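Local coordinates for ORF99 (Acidianus Filamentous Virus 1, PDB 3DF6), which probably acts as a viral anti-CRISPR protein of the AcrID1 family and is stable to heat and acid, at the interface of chains A and B. Numbering follows the deposited sequence. Chains: chain A/B, ORF99.

Contact 1 and contact 2 are neighbouring stretches of one two-fold symmetric interface, the centres of their C-alpha atoms about 15 Å apart. Both use strand 25-33 of chain A, its residues 25-26 in contact 2 and 27-30 in contact 1, and each pairs strand 22-23 of one chain with residues 28-29 of the other. A:Ile22 opposite B:Leu29 in contact 2 is therefore the twin of A:Leu29 opposite B:Ile22 in contact 1. Antiparallel pairing continues through both, with helix 3-18 packing at the end in contact 1. The geometry is compatible with a dimer, though the structure alone does not prove one in solution.

Contact 1: the interface of chains A and B. Residues chain A 6, 27-30; chain B 16, 21-23.
B:Lys23 N donates to A:Lys28 O at 3.0 Å. This bond belongs to the antiparallel bridge of A:Leu29 with B:Ile22, the outer end of the sheet pairing between the chains. Beside it the two lysine side chains cross at about a right angle, A:Lys28 CG lying 3.9 Å from B:Lys23 CB, so aliphatic carbon rather than charge makes this touch.

A:Phe6, on helix 3-18, hides 78 Å² against the partner. With CG anti to its backbone N (chi1 175°), the ring reaches across to chain B. Its CD1 meets CD1 of B:Leu16 at 3.7 Å, and its CE1 meets CG1 of B:Ile22 at 3.8 Å. B:Arg21 lies over one face of the ring, its CB 4.1 Å above the plane and offset toward the rim. On the same side B:Arg21 NE is 3.7 Å from A:Phe6 CD2, and the two side chains slide past each other in opposite directions. The ring and guanidinium planes are 46° apart, and it is CB of A:Phe6, not the ring, that sits over the guanidinium centre; the geometry is therefore not that of a parallel stack.

Water extends the pairing beyond the direct bond. Water 1 links the backbone N of A:Asn30 to the carbonyl oxygen of B:Arg21. Water 2 lies 2.9 Å from the side-chain NZ of B:Lys23 and 2.7 Å from the backbone O of A:Asn30, bridging the two.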
ATOM      1  N   PHE A   6      -9.095 -10.267   0.137  1.00 17.16           N
ATOM      2  CA  PHE A   6      -8.445  -9.071   0.691  1.00 16.06           C
ATOM      3  C   PHE A   6      -7.141  -9.473   1.388  1.00 15.59           C
ATOM      4  O   PHE A   6      -6.091  -8.888   1.133  1.00 14.83           O
ATOM      5  CB  PHE A   6      -9.407  -8.316   1.626  1.00 15.81           C
ATOM      6  CG  PHE A   6      -8.782  -7.125   2.357  1.00 16.71           C
ATOM      7  CD1 PHE A   6      -7.909  -6.254   1.711  1.00 15.76           C
ATOM      8  CD2 PHE A   6      -9.090  -6.886   3.693  1.00 15.76           C
ATOM      9  CE1 PHE A   6      -7.361  -5.167   2.391  1.00 17.28           C
ATOM     10  CE2 PHE A   6      -8.552  -5.804   4.377  1.00 16.28           C
ATOM     11  CZ  PHE A   6      -7.679  -4.951   3.737  1.00 15.46           C
HETATM   12  N   MSE A  27       0.163   0.856   4.858  1.00 15.90           N
HETATM   13  CA  MSE A  27      -1.295   0.716   4.819  1.00 16.42           C
HETATM   14  C   MSE A  27      -1.838   0.774   6.244  1.00 15.88           C
HETATM   15  O   MSE A  27      -1.300   0.111   7.158  1.00 15.17           O
HETATM   16  CB  MSE A  27      -1.695  -0.607   4.194  1.00 16.58           C
HETATM   17  CG  MSE A  27      -1.381  -0.730   2.718  1.00 18.19           C
HETATM   18 SE   MSE A  27      -1.981  -2.421   2.012  0.70 19.15          SE
HETATM   19  CE  MSE A  27      -0.659  -3.631   2.769  0.70 18.55           C
ATOM     20  N   LYS A  28      -2.892   1.566   6.416  1.00 14.91           N
ATOM     21  CA  LYS A  28      -3.681   1.583   7.636  1.00 15.52           C
ATOM     22  C   LYS A  28      -4.875   0.626   7.446  1.00 15.30           C
ATOM     23  O   LYS A  28      -5.577   0.683   6.416  1.00 14.52           O
ATOM     24  CB  LYS A  28      -4.166   3.007   7.929  1.00 14.11           C
ATOM     25  CG  LYS A  28      -4.997   3.109   9.200  1.00 16.43           C
ATOM     26  CD  LYS A  28      -5.477   4.554   9.419  1.00 17.78           C
ATOM     27  CE  LYS A  28      -6.367   4.619  10.661  1.00 18.31           C
ATOM     28  NZ  LYS A  28      -5.702   3.998  11.800  1.00 17.63           N
ATOM     29  N   LEU A  29      -5.115  -0.216   8.447  1.00 15.23           N
ATOM     30  CA  LEU A  29      -6.042  -1.324   8.305  1.00 15.49           C
ATOM     31  C   LEU A  29      -6.760  -1.648   9.589  1.00 15.54           C
ATOM     32  O   LEU A  29      -6.234  -1.383  10.672  1.00 17.35           O
ATOM     33  CB  LEU A  29      -5.252  -2.616   8.005  1.00 15.67           C
ATOM     34  CG  LEU A  29      -4.397  -2.670   6.727  1.00 16.17           C
ATOM     35  CD1 LEU A  29      -3.493  -3.887   6.704  1.00 16.59           C
ATOM     36  CD2 LEU A  29      -5.254  -2.618   5.476  1.00 14.11           C
ATOM     37  N   ASN A  30      -7.919  -2.306   9.480  1.00 13.93           N
ATOM     38  CA  ASN A  30      -8.495  -2.956  10.682  1.00 13.04           C
ATOM     39  C   ASN A  30      -9.109  -4.294  10.226  1.00 12.17           C
ATOM     40  O   ASN A  30     -10.257  -4.361   9.841  1.00 12.38           O
ATOM     41  CB  ASN A  30      -9.494  -2.068  11.456  1.00 12.11           C
ATOM     42  CG  ASN A  30     -10.029  -2.757  12.721  1.00 13.40           C
ATOM     43  OD1 ASN A  30      -9.868  -3.949  12.871  1.00 12.28           O
ATOM     44  ND2 ASN A  30     -10.673  -2.001  13.619  1.00 11.57           N
TER
ATOM     45  N   LEU B  16      -9.863  -1.124  -3.019  1.00 12.69           N
ATOM     46  CA  LEU B  16     -10.017  -1.523  -1.619  1.00 12.49           C
ATOM     47  C   LEU B  16      -9.949  -0.303  -0.695  1.00 12.02           C
ATOM     48  O   LEU B  16     -10.612  -0.243   0.355  1.00 10.89           O
ATOM     49  CB  LEU B  16      -8.919  -2.520  -1.231  1.00 12.28           C
ATOM     50  CG  LEU B  16      -9.084  -3.949  -1.736  1.00 13.35           C
ATOM     51  CD1 LEU B  16      -7.742  -4.675  -1.594  1.00 14.85           C
ATOM     52  CD2 LEU B  16     -10.182  -4.690  -0.971  1.00 15.23           C
ATOM     53  N   ARG B  21     -11.695  -0.724   3.066  1.00 15.06           N
ATOM     54  CA  ARG B  21     -11.028  -1.896   3.620  1.00 15.13           C
ATOM     55  C   ARG B  21      -9.565  -1.521   3.883  1.00 14.59           C
ATOM     56  O   ARG B  21      -9.011  -1.800   4.976  1.00 14.72           O
ATOM     57  CB  ARG B  21     -11.176  -3.086   2.670  1.00 15.80           C
ATOM     58  CG  ARG B  21     -12.635  -3.402   2.365  1.00 18.96           C
ATOM     59  CD  ARG B  21     -12.865  -4.872   2.027  1.00 22.64           C
ATOM     60  NE  ARG B  21     -12.595  -5.755   3.157  1.00 24.72           N
ATOM     61  CZ  ARG B  21     -12.995  -7.022   3.219  1.00 24.78           C
ATOM     62  NH1 ARG B  21     -13.693  -7.547   2.218  1.00 25.65           N
ATOM     63  NH2 ARG B  21     -12.700  -7.763   4.276  1.00 22.00           N
ATOM     64  N   ILE B  22      -8.948  -0.868   2.891  1.00 13.04           N
ATOM     65  CA  ILE B  22      -7.699  -0.152   3.146  1.00 12.53           C
ATOM     66  C   ILE B  22      -8.143   1.248   3.564  1.00 13.11           C
ATOM     67  O   ILE B  22      -8.779   1.957   2.789  1.00 13.56           O
ATOM     68  CB  ILE B  22      -6.754  -0.136   1.943  1.00 12.71           C
ATOM     69  CG1 ILE B  22      -6.251  -1.566   1.623  1.00 13.20           C
ATOM     70  CG2 ILE B  22      -5.544   0.774   2.210  1.00 10.75           C
ATOM     71  CD1 ILE B  22      -5.630  -1.686   0.200  1.00 13.06           C
ATOM     72  N   LYS B  23      -7.875   1.615   4.817  1.00 13.27           N
ATOM     73  CA  LYS B  23      -8.326   2.901   5.334  1.00 13.10           C
ATOM     74  C   LYS B  23      -7.542   4.044   4.666  1.00 13.61           C
ATOM     75  O   LYS B  23      -8.144   5.020   4.208  1.00 13.29           O
ATOM     76  CB  LYS B  23      -8.122   2.979   6.846  1.00 13.14           C
ATOM     77  CG  LYS B  23      -8.661   1.784   7.659  1.00 13.46           C
ATOM     78  CD  LYS B  23     -10.115   1.515   7.391  1.00 14.19           C
ATOM     79  CE  LYS B  23     -10.547   0.171   8.019  1.00 15.21           C
ATOM     80  NZ  LYS B  23     -11.929  -0.167   7.624  1.00 15.54           N
TER
HETATM   81  O   HOH W   1      -9.059  -3.244   7.039  1.00 11.59           O
HETATM   82  O   HOH W   2     -12.229  -2.744   8.876  1.00 31.36           O

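Contact 2: the interface of chains A and B. Residues chain A 21-26; chain B 26-29.
A:Glu26 and B:Glu26 face each other in a reciprocal pair of backbone hydrogen bonds, A:Glu26 N to B:Glu26 O at 2.9 Å and B:Glu26 N to A:Glu26 O at 3.0 Å. Because this residue pairs with its own copy, the two-fold axis of the interface must pass close by. Successive antiparallel bridges, A:Phe25 with B:Met27 and A:Glu24 with B:Lys28, carry the ladder onward. B:Lys28 N donates to A:Glu24 O at 2.9 Å, and A:Lys23 N donates to B:Lys28 O beyond it.

The tight packing lies alongside this ladder, where A:Glu24 CG presses on B:Lys28 CB at 3.4 Å. Next on the same face of the sheet, the two Glu26 side chains run side by side. They break the symmetry: CG of B:Glu26 stands between its backbone N and carbonyl carbon (chi1 63°), whereas that of A:Glu26 is anti to its carbonyl carbon (chi1 -57°). The carboxylate planes are turned 60° apart. A:Glu26 OE1 and B:Glu26 OE2 are modelled 3.1 Å apart, but B:Glu26 OE2 stands over the face of the other carboxylate, a poor arrangement for a shared proton, and the short approach is doubtful.

The opposite face is looser. A:Phe25 CB lies 3.8 Å from B:Met27 CG, and the SE of this engineered selenomethionine B:Met27 meets A:Ile22 CD1 at 4.1 Å. A:Ile22 also lies beside B:Leu29, both pointing the same way, while A:Arg21 hides merely 4 Å² at the edge. Back on the glutamate face, the tight carbon contact is not matched by charge pairing: the side-chain NZ of B:Lys28 stays 5.5 Å from A:Glu24 OE2.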
ATOM      1  N   ARG A  21       9.352  -4.263  -6.296  1.00 15.49           N
ATOM      2  CA  ARG A  21       8.453  -3.640  -7.266  1.00 15.22           C
ATOM      3  C   ARG A  21       7.702  -2.520  -6.561  1.00 14.69           C
ATOM      4  O   ARG A  21       7.557  -1.414  -7.093  1.00 14.11           O
ATOM      5  CB  ARG A  21       7.534  -4.678  -7.897  1.00 15.91           C
ATOM      6  CG  ARG A  21       8.309  -5.777  -8.612  1.00 18.02           C
ATOM      7  CD  ARG A  21       7.418  -6.535  -9.579  1.00 22.10           C
ATOM      8  NE  ARG A  21       7.239  -5.795 -10.825  1.00 24.16           N
ATOM      9  CZ  ARG A  21       6.681  -6.294 -11.923  1.00 24.53           C
ATOM     10  NH1 ARG A  21       6.237  -7.539 -11.938  1.00 26.50           N
ATOM     11  NH2 ARG A  21       6.564  -5.542 -13.002  1.00 22.65           N
ATOM     12  N   ILE A  22       7.281  -2.804  -5.317  1.00 13.73           N
ATOM     13  CA  ILE A  22       6.792  -1.745  -4.442  1.00 13.05           C
ATOM     14  C   ILE A  22       8.056  -1.386  -3.668  1.00 13.21           C
ATOM     15  O   ILE A  22       8.621  -2.224  -2.953  1.00 12.67           O
ATOM     16  CB  ILE A  22       5.614  -2.211  -3.526  1.00 12.64           C
ATOM     17  CG1 ILE A  22       4.390  -2.583  -4.386  1.00 13.07           C
ATOM     18  CG2 ILE A  22       5.259  -1.126  -2.467  1.00 11.62           C
ATOM     19  CD1 ILE A  22       3.244  -3.258  -3.622  1.00 13.68           C
ATOM     20  N   LYS A  23       8.535  -0.158  -3.859  1.00 13.42           N
ATOM     21  CA  LYS A  23       9.800   0.266  -3.253  1.00 13.09           C
ATOM     22  C   LYS A  23       9.642   0.366  -1.737  1.00 13.04           C
ATOM     23  O   LYS A  23      10.458  -0.144  -0.985  1.00 12.14           O
ATOM     24  CB  LYS A  23      10.265   1.617  -3.812  1.00 12.86           C
ATOM     25  CG  LYS A  23      10.275   1.734  -5.312  1.00 13.97           C
ATOM     26  CD  LYS A  23      11.061   0.627  -5.970  1.00 16.01           C
ATOM     27  CE  LYS A  23      10.849   0.678  -7.493  1.00 17.19           C
ATOM     28  NZ  LYS A  23      11.517  -0.476  -8.163  1.00 18.41           N
ATOM     29  N   GLU A  24       8.571   1.023  -1.316  1.00 12.87           N
ATOM     30  CA  GLU A  24       8.204   1.151   0.097  1.00 14.46           C
ATOM     31  C   GLU A  24       6.715   1.428   0.119  1.00 13.50           C
ATOM     32  O   GLU A  24       6.157   1.847  -0.907  1.00 13.12           O
ATOM     33  CB  GLU A  24       8.978   2.301   0.774  0.80 13.85           C
ATOM     34  CG  GLU A  24       8.821   3.644   0.075  0.80 19.40           C
ATOM     35  CD  GLU A  24       9.636   4.803   0.696  0.80 21.35           C
ATOM     36  OE1 GLU A  24      10.460   4.582   1.611  0.80 27.87           O
ATOM     37  OE2 GLU A  24       9.417   5.950   0.276  0.80 28.44           O
ATOM     38  N   PHE A  25       6.061   1.198   1.266  1.00 13.39           N
ATOM     39  CA  PHE A  25       4.601   1.392   1.360  1.00 13.48           C
ATOM     40  C   PHE A  25       4.144   1.492   2.807  1.00 13.55           C
ATOM     41  O   PHE A  25       4.865   1.097   3.739  1.00 13.53           O
ATOM     42  CB  PHE A  25       3.843   0.214   0.673  1.00 13.42           C
ATOM     43  CG  PHE A  25       3.813  -1.044   1.504  1.00 13.54           C
ATOM     44  CD1 PHE A  25       2.734  -1.313   2.370  1.00 14.21           C
ATOM     45  CD2 PHE A  25       4.884  -1.932   1.477  1.00 13.07           C
ATOM     46  CE1 PHE A  25       2.730  -2.481   3.181  1.00 13.66           C
ATOM     47  CE2 PHE A  25       4.888  -3.083   2.271  1.00 14.56           C
ATOM     48  CZ  PHE A  25       3.805  -3.358   3.124  1.00 15.08           C
ATOM     49  N   GLU A  26       2.929   1.986   3.002  1.00 13.62           N
ATOM     50  CA  GLU A  26       2.269   1.844   4.297  1.00 15.62           C
ATOM     51  C   GLU A  26       0.827   1.604   3.985  1.00 15.48           C
ATOM     52  O   GLU A  26       0.324   2.115   2.981  1.00 15.36           O
ATOM     53  CB  GLU A  26       2.289   3.131   5.111  0.80 15.78           C
ATOM     54  CG  GLU A  26       3.579   3.719   5.395  0.80 21.72           C
ATOM     55  CD  GLU A  26       3.428   4.905   6.334  0.80 26.55           C
ATOM     56  OE1 GLU A  26       2.357   5.551   6.328  0.80 34.35           O
ATOM     57  OE2 GLU A  26       4.371   5.191   7.062  0.80 27.87           O
TER
ATOM     58  N   GLU B  26       0.064   4.505   1.256  1.00 15.64           N
ATOM     59  CA  GLU B  26       0.961   5.152   0.313  1.00 16.21           C
ATOM     60  C   GLU B  26       1.896   4.087  -0.227  1.00 16.60           C
ATOM     61  O   GLU B  26       2.232   3.127   0.473  1.00 15.53           O
ATOM     62  CB  GLU B  26       1.763   6.280   0.978  0.80 16.15           C
ATOM     63  CG  GLU B  26       2.680   5.828   2.074  0.80 19.73           C
ATOM     64  CD  GLU B  26       3.363   7.006   2.785  0.80 21.64           C
ATOM     65  OE1 GLU B  26       3.398   8.138   2.225  0.80 25.32           O
ATOM     66  OE2 GLU B  26       3.900   6.770   3.886  0.80 23.64           O
HETATM   67  N   MSE B  27       2.310   4.244  -1.469  1.00 16.54           N
HETATM   68  CA  MSE B  27       3.233   3.298  -2.087  1.00 19.00           C
HETATM   69  C   MSE B  27       4.164   4.098  -2.982  1.00 17.62           C
HETATM   70  O   MSE B  27       3.710   4.984  -3.714  1.00 17.40           O
HETATM   71  CB  MSE B  27       2.502   2.291  -2.964  1.00 18.15           C
HETATM   72  CG  MSE B  27       1.627   1.295  -2.266  0.80 22.30           C
HETATM   73 SE   MSE B  27       0.921   0.131  -3.662  0.80 26.46          SE
HETATM   74  CE  MSE B  27      -0.189   1.362  -4.666  0.80 24.68           C
ATOM     75  N   LYS B  28       5.447   3.784  -2.896  1.00 16.61           N
ATOM     76  CA  LYS B  28       6.444   4.332  -3.787  1.00 15.95           C
ATOM     77  C   LYS B  28       6.702   3.274  -4.847  1.00 15.19           C
ATOM     78  O   LYS B  28       6.825   2.081  -4.522  1.00 13.11           O
ATOM     79  CB  LYS B  28       7.715   4.660  -3.016  1.00 17.07           C
ATOM     80  CG  LYS B  28       8.791   5.359  -3.835  1.00 20.49           C
ATOM     81  CD  LYS B  28       9.951   5.757  -2.934  1.00 28.66           C
ATOM     82  CE  LYS B  28      10.952   6.673  -3.658  1.00 30.33           C
ATOM     83  NZ  LYS B  28      11.597   5.937  -4.768  1.00 34.15           N
ATOM     84  N   LEU B  29       6.776   3.727  -6.104  1.00 14.71           N
ATOM     85  CA  LEU B  29       6.740   2.860  -7.269  1.00 15.03           C
ATOM     86  C   LEU B  29       7.356   3.491  -8.510  1.00 15.01           C
ATOM     87  O   LEU B  29       7.373   4.714  -8.658  1.00 14.84           O
ATOM     88  CB  LEU B  29       5.289   2.762  -7.800  1.00 15.31           C
ATOM     89  CG  LEU B  29       4.201   2.289  -6.830  1.00 16.98           C
ATOM     90  CD1 LEU B  29       2.829   2.740  -7.286  1.00 15.22           C
ATOM     91  CD2 LEU B  29       4.302   0.741  -6.672  1.00 14.65           C
TER